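Local coordinates for FrpC operon protein (PDB 5EDF), which is of unknown function but binds the FrpC protein, is iron-regulated and is putatively involved in adhesion of Neisseria meningitidis, at residues S128-Y133 with L203-L208; I162-N167 with S179-S184. All coordinates share one frame; numbering follows the deposited sequence.

Both contacts lie on one side of the chain's centre, and their own centres are about 12 Å apart. Contact 2 pairs two neighbouring strands of the large antiparallel sheet. Contact 1 ties the start of helix 205-224 to the loop before strand 133-138 of the same sheet. Along the chain, 162-167 and 179-184 both fall between the two segments of contact 1. The two contacts touch directly. His165 NE2 lies 2.9 Å from Leu203 N, a probable hydrogen bond, and Leu208 CD1 packs 3.8 Å from His165 CG. Contact 2 supplies Ile162 to the pocket of a bound azide, completed by Leu110, Ser111 and Met114. The Ile162 side chain is about 4 Å from the ion, which probably comes from the crystallisation liquor.

Contact 1: residues S128-Y133 with L203-L208; sequences SAYPEY and LTQQEL
Gln205 reaches out from the first turn of its helix and grips Ser128 and Ala129 with both ends of its amide. CG is anti to the backbone N (chi1 -173°) and the chain beyond it is extended. Gln205 NE2 donates to Ser128 OG at 2.9 Å, nearly straight at 167° and close to the amide plane. Gln205 OE1 accepts from Ala129 N at 2.9 Å, with the donor well above the carbonyl plane. The two bonds fix the rotation of the buried amide. Tyrosines close in around it. Tyr130 CD2 meets Gln205 NE2 at the ring edge, 3.8 Å away, and Tyr133 CB is 3.7 Å from the same nitrogen. Tyr153 of strand 150-155 also touches Gln205.

The outer side is looser. There the exposed Gln206 bends at chi2, and Gln206 NE2 lies 3.7 Å from Ala129 CB. Tyr130 OH lies 3.5 Å from Gln206 CA and also meets the start of that side chain. Further along the helix Tyr130 touches Val209 and Gln213.

Thr204 caps the helix: Glu207 N donates to Thr204 OG1 at 3.0 Å, and Thr204 N donates to Glu207 OE1. The arrangement joins the loop at Ser128 and Ala129, just before the type I turn Tyr130 to Tyr133, to a helix N-terminus closed by a capping box.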
# COMPACT_ATOMS: atom_id res chain seq x y z
N SER A 128 17.79 6.78 12.26
CA SER A 128 17.02 6.64 11.03
C SER A 128 17.85 6.97 9.82
O SER A 128 18.62 7.95 9.82
CB SER A 128 15.82 7.57 11.08
OG SER A 128 15.12 7.52 9.84
N ALA A 129 17.68 6.19 8.75
CA ALA A 129 18.36 6.43 7.50
C ALA A 129 17.84 7.67 6.76
O ALA A 129 18.46 8.12 5.81
CB ALA A 129 18.24 5.20 6.59
N TYR A 130 16.68 8.19 7.16
CA TYR A 130 16.01 9.34 6.53
C TYR A 130 15.69 10.30 7.67
O TYR A 130 15.00 9.90 8.62
CB TYR A 130 14.69 8.91 5.87
CG TYR A 130 14.84 7.88 4.80
CD1 TYR A 130 14.92 8.24 3.46
CD2 TYR A 130 14.85 6.53 5.11
CE1 TYR A 130 15.03 7.27 2.48
CE2 TYR A 130 15.01 5.60 4.18
CZ TYR A 130 15.09 5.95 2.84
OH TYR A 130 15.22 4.97 1.89
N PRO A 131 16.21 11.53 7.67
CA PRO A 131 16.03 12.36 8.86
C PRO A 131 14.57 12.72 9.17
O PRO A 131 14.23 12.88 10.34
CB PRO A 131 16.87 13.60 8.55
CG PRO A 131 17.04 13.61 7.09
CD PRO A 131 17.02 12.20 6.63
N GLU A 132 13.74 12.81 8.13
CA GLU A 132 12.29 13.04 8.29
C GLU A 132 11.49 11.87 8.85
O GLU A 132 10.32 12.04 9.17
CB GLU A 132 11.70 13.50 6.95
CG GLU A 132 11.47 12.43 5.84
CD GLU A 132 12.70 12.02 5.02
OE1 GLU A 132 13.85 12.39 5.35
OE2 GLU A 132 12.51 11.26 4.03
N TYR A 133 12.09 10.69 8.95
CA TYR A 133 11.50 9.60 9.67
C TYR A 133 12.18 9.42 11.00
O TYR A 133 13.41 9.41 11.08
CB TYR A 133 11.62 8.27 8.91
CG TYR A 133 10.62 8.07 7.80
CD1 TYR A 133 9.47 7.33 7.99
CD2 TYR A 133 10.83 8.61 6.53
CE1 TYR A 133 8.57 7.14 6.99
CE2 TYR A 133 9.91 8.43 5.52
CZ TYR A 133 8.78 7.69 5.76
OH TYR A 133 7.85 7.49 4.73
N LEU A 203 12.81 -6.69 6.43
CA LEU A 203 13.05 -5.71 5.42
C LEU A 203 13.75 -4.52 6.06
O LEU A 203 13.54 -4.21 7.23
CB LEU A 203 11.71 -5.27 4.79
CG LEU A 203 10.93 -6.40 4.12
CD1 LEU A 203 9.55 -5.89 3.62
CD2 LEU A 203 11.72 -7.03 2.95
N THR A 204 14.57 -3.83 5.29
CA THR A 204 15.28 -2.69 5.80
C THR A 204 14.42 -1.45 5.76
O THR A 204 13.40 -1.40 5.06
CB THR A 204 16.54 -2.39 4.98
OG1 THR A 204 16.16 -1.93 3.68
CG2 THR A 204 17.45 -3.62 4.83
N GLN A 205 14.82 -0.42 6.48
CA GLN A 205 14.14 0.85 6.43
C GLN A 205 14.12 1.39 5.01
O GLN A 205 13.13 2.01 4.59
CB GLN A 205 14.76 1.86 7.38
CG GLN A 205 13.97 3.14 7.45
CD GLN A 205 14.55 4.20 8.38
OE1 GLN A 205 15.67 4.06 8.88
NE2 GLN A 205 13.82 5.30 8.57
N GLN A 206 15.21 1.17 4.27
CA GLN A 206 15.29 1.66 2.91
C GLN A 206 14.26 0.99 2.02
O GLN A 206 13.63 1.65 1.17
CB GLN A 206 16.70 1.51 2.34
CG GLN A 206 17.77 2.38 3.02
CD GLN A 206 18.44 1.74 4.24
OE1 GLN A 206 17.98 0.73 4.79
NE2 GLN A 206 19.54 2.35 4.67
N GLU A 207 14.07 -0.32 2.18
CA GLU A 207 13.03 -1.03 1.42
C GLU A 207 11.64 -0.52 1.76
O GLU A 207 10.83 -0.28 0.88
CB GLU A 207 13.10 -2.53 1.69
CG GLU A 207 14.32 -3.19 1.07
CD GLU A 207 14.44 -4.65 1.45
OE1 GLU A 207 14.72 -4.94 2.65
OE2 GLU A 207 14.33 -5.52 0.55
N LEU A 208 11.38 -0.33 3.05
CA LEU A 208 10.05 0.08 3.52
C LEU A 208 9.71 1.53 3.16
O LEU A 208 8.66 1.82 2.60
CB LEU A 208 9.95 -0.17 5.02
CG LEU A 208 10.10 -1.60 5.49
CD1 LEU A 208 10.33 -1.70 7.01
CD2 LEU A 208 8.83 -2.35 5.13

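Contact 2: residues I162-N167 with S179-S184; sequences IITHRN and STSVGS
His165 CG is anti to the backbone N (chi1 -172°), and Thr180 OG1 is anti to its carbonyl carbon (chi1 -55°), an arrangement that brings the two side chains together across a non-hydrogen-bonded pair. His165 ND1 and Thr180 OG1 are hydrogen-bonded at 2.8 Å, with the hydroxyl at the ring edge. On the same face Ile163 CG2 lies beside Thr180 CG2 at 4.0 Å, and Ile163 CG1 beside Val182 CG2. Helix 205-224 covers this face, with Leu208 on Thr180 and His212 on Val182.

Ile162, Thr164, Arg166, Ser179 and Ser181 point to the opposite face, or start toward it. Water 1 links Ile162 O, Thr164 OG1 and Ser181 OG, and its bond to Ser181 OG is 2.8 Å. In the Arg166 conformer given, water 2 bridges Ser181 OG and Arg166 NH1, and Thr164 CG2 lies over one guanidinium face, toward its rim. Arg166 NH2 forms a salt bridge with Glu150.

Within the sheet, backbone bonds run in both directions at three hydrogen-bonded pairs: Ile162 with Gly183, Thr164 with Ser181 and Arg166 with Ser179. The two segments run 167° apart. Together with the paired bonds this is the ladder of an antiparallel beta hairpin within the large sheet, with Ile162 in the azide pocket.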
# COMPACT_ATOMS: atom_id res chain seq x y z
N ILE A 162 2.96 6.22 9.21
CA ILE A 162 3.52 5.32 10.19
C ILE A 162 3.65 3.94 9.57
O ILE A 162 2.65 3.35 9.10
CB ILE A 162 2.74 5.31 11.54
CG1 ILE A 162 3.30 4.23 12.47
CG2 ILE A 162 1.26 5.10 11.29
CD1 ILE A 162 3.02 4.46 13.96
N ILE A 163 4.89 3.42 9.52
CA ILE A 163 5.22 2.14 8.96
C ILE A 163 5.60 1.25 10.14
O ILE A 163 6.45 1.59 10.95
CB ILE A 163 6.42 2.24 8.01
CG1 ILE A 163 6.17 3.22 6.87
CG2 ILE A 163 6.80 0.81 7.50
CD1 ILE A 163 7.41 3.49 5.95
N THR A 164 4.93 0.10 10.29
CA THR A 164 5.19 -0.85 11.39
C THR A 164 5.60 -2.17 10.79
O THR A 164 4.94 -2.71 9.93
CB THR A 164 3.98 -1.04 12.28
OG1 THR A 164 3.44 0.22 12.68
CG2 THR A 164 4.32 -1.86 13.55
N HIS A 165 6.75 -2.69 11.20
CA HIS A 165 7.32 -3.93 10.64
C HIS A 165 7.60 -4.85 11.80
O HIS A 165 8.32 -4.46 12.73
CB HIS A 165 8.61 -3.55 9.90
CG HIS A 165 9.23 -4.67 9.11
ND1 HIS A 165 8.59 -5.30 8.07
CD2 HIS A 165 10.46 -5.23 9.18
CE1 HIS A 165 9.39 -6.22 7.55
NE2 HIS A 165 10.55 -6.16 8.18
N ARG A 166 7.03 -6.05 11.81
CA ARG A 166 7.07 -6.90 12.99
C ARG A 166 7.30 -8.37 12.66
O ARG A 166 6.87 -8.87 11.62
CB ARG A 166 5.77 -6.76 13.78
CG ARG A 166 4.53 -6.96 12.94
CD ARG A 166 3.25 -7.00 13.76
NE ARG A 166 3.15 -5.99 14.82
CZ ARG A 166 2.49 -4.84 14.72
NH1 ARG A 166 1.87 -4.50 13.59
NH2 ARG A 166 2.44 -4.03 15.76
N ASN A 167 7.96 -9.07 13.57
CA ASN A 167 8.12 -10.51 13.43
C ASN A 167 6.90 -11.19 14.02
O ASN A 167 6.53 -10.94 15.16
CB ASN A 167 9.38 -11.01 14.14
CG ASN A 167 9.76 -12.43 13.71
OD1 ASN A 167 9.03 -13.10 12.98
ND2 ASN A 167 10.92 -12.90 14.19
N SER A 179 5.99 -9.05 8.77
CA SER A 179 4.96 -8.36 7.99
C SER A 179 4.97 -6.87 8.29
O SER A 179 5.57 -6.42 9.28
CB SER A 179 3.61 -8.96 8.30
OG SER A 179 3.26 -8.77 9.63
N THR A 180 4.26 -6.11 7.47
CA THR A 180 4.33 -4.66 7.46
C THR A 180 2.94 -4.07 7.33
O THR A 180 2.10 -4.54 6.55
CB THR A 180 5.16 -4.18 6.29
OG1 THR A 180 6.45 -4.79 6.32
CG2 THR A 180 5.33 -2.67 6.31
N SER A 181 2.69 -3.00 8.08
CA SER A 181 1.49 -2.18 7.90
C SER A 181 1.94 -0.74 7.65
O SER A 181 2.94 -0.28 8.23
CB SER A 181 0.58 -2.23 9.11
OG SER A 181 1.14 -1.56 10.22
N VAL A 182 1.19 -0.01 6.84
CA VAL A 182 1.43 1.40 6.64
C VAL A 182 0.10 2.14 6.74
O VAL A 182 -0.88 1.82 6.03
CB VAL A 182 2.05 1.69 5.28
CG1 VAL A 182 2.30 3.18 5.15
CG2 VAL A 182 3.35 0.90 5.09
N GLY A 183 0.06 3.14 7.61
CA GLY A 183 -0.98 4.16 7.61
C GLY A 183 -0.42 5.47 7.20
O GLY A 183 0.62 5.84 7.70
N SER A 184 -1.08 6.21 6.33
CA SER A 184 -0.57 7.48 5.87
C SER A 184 -1.66 8.43 5.49
O SER A 184 -2.83 8.01 5.29
CB SER A 184 0.39 7.26 4.70
OG SER A 184 -0.31 6.81 3.54
O HOH W 1 1.67 1.13 10.67
O HOH W 2 0.26 -1.98 12.92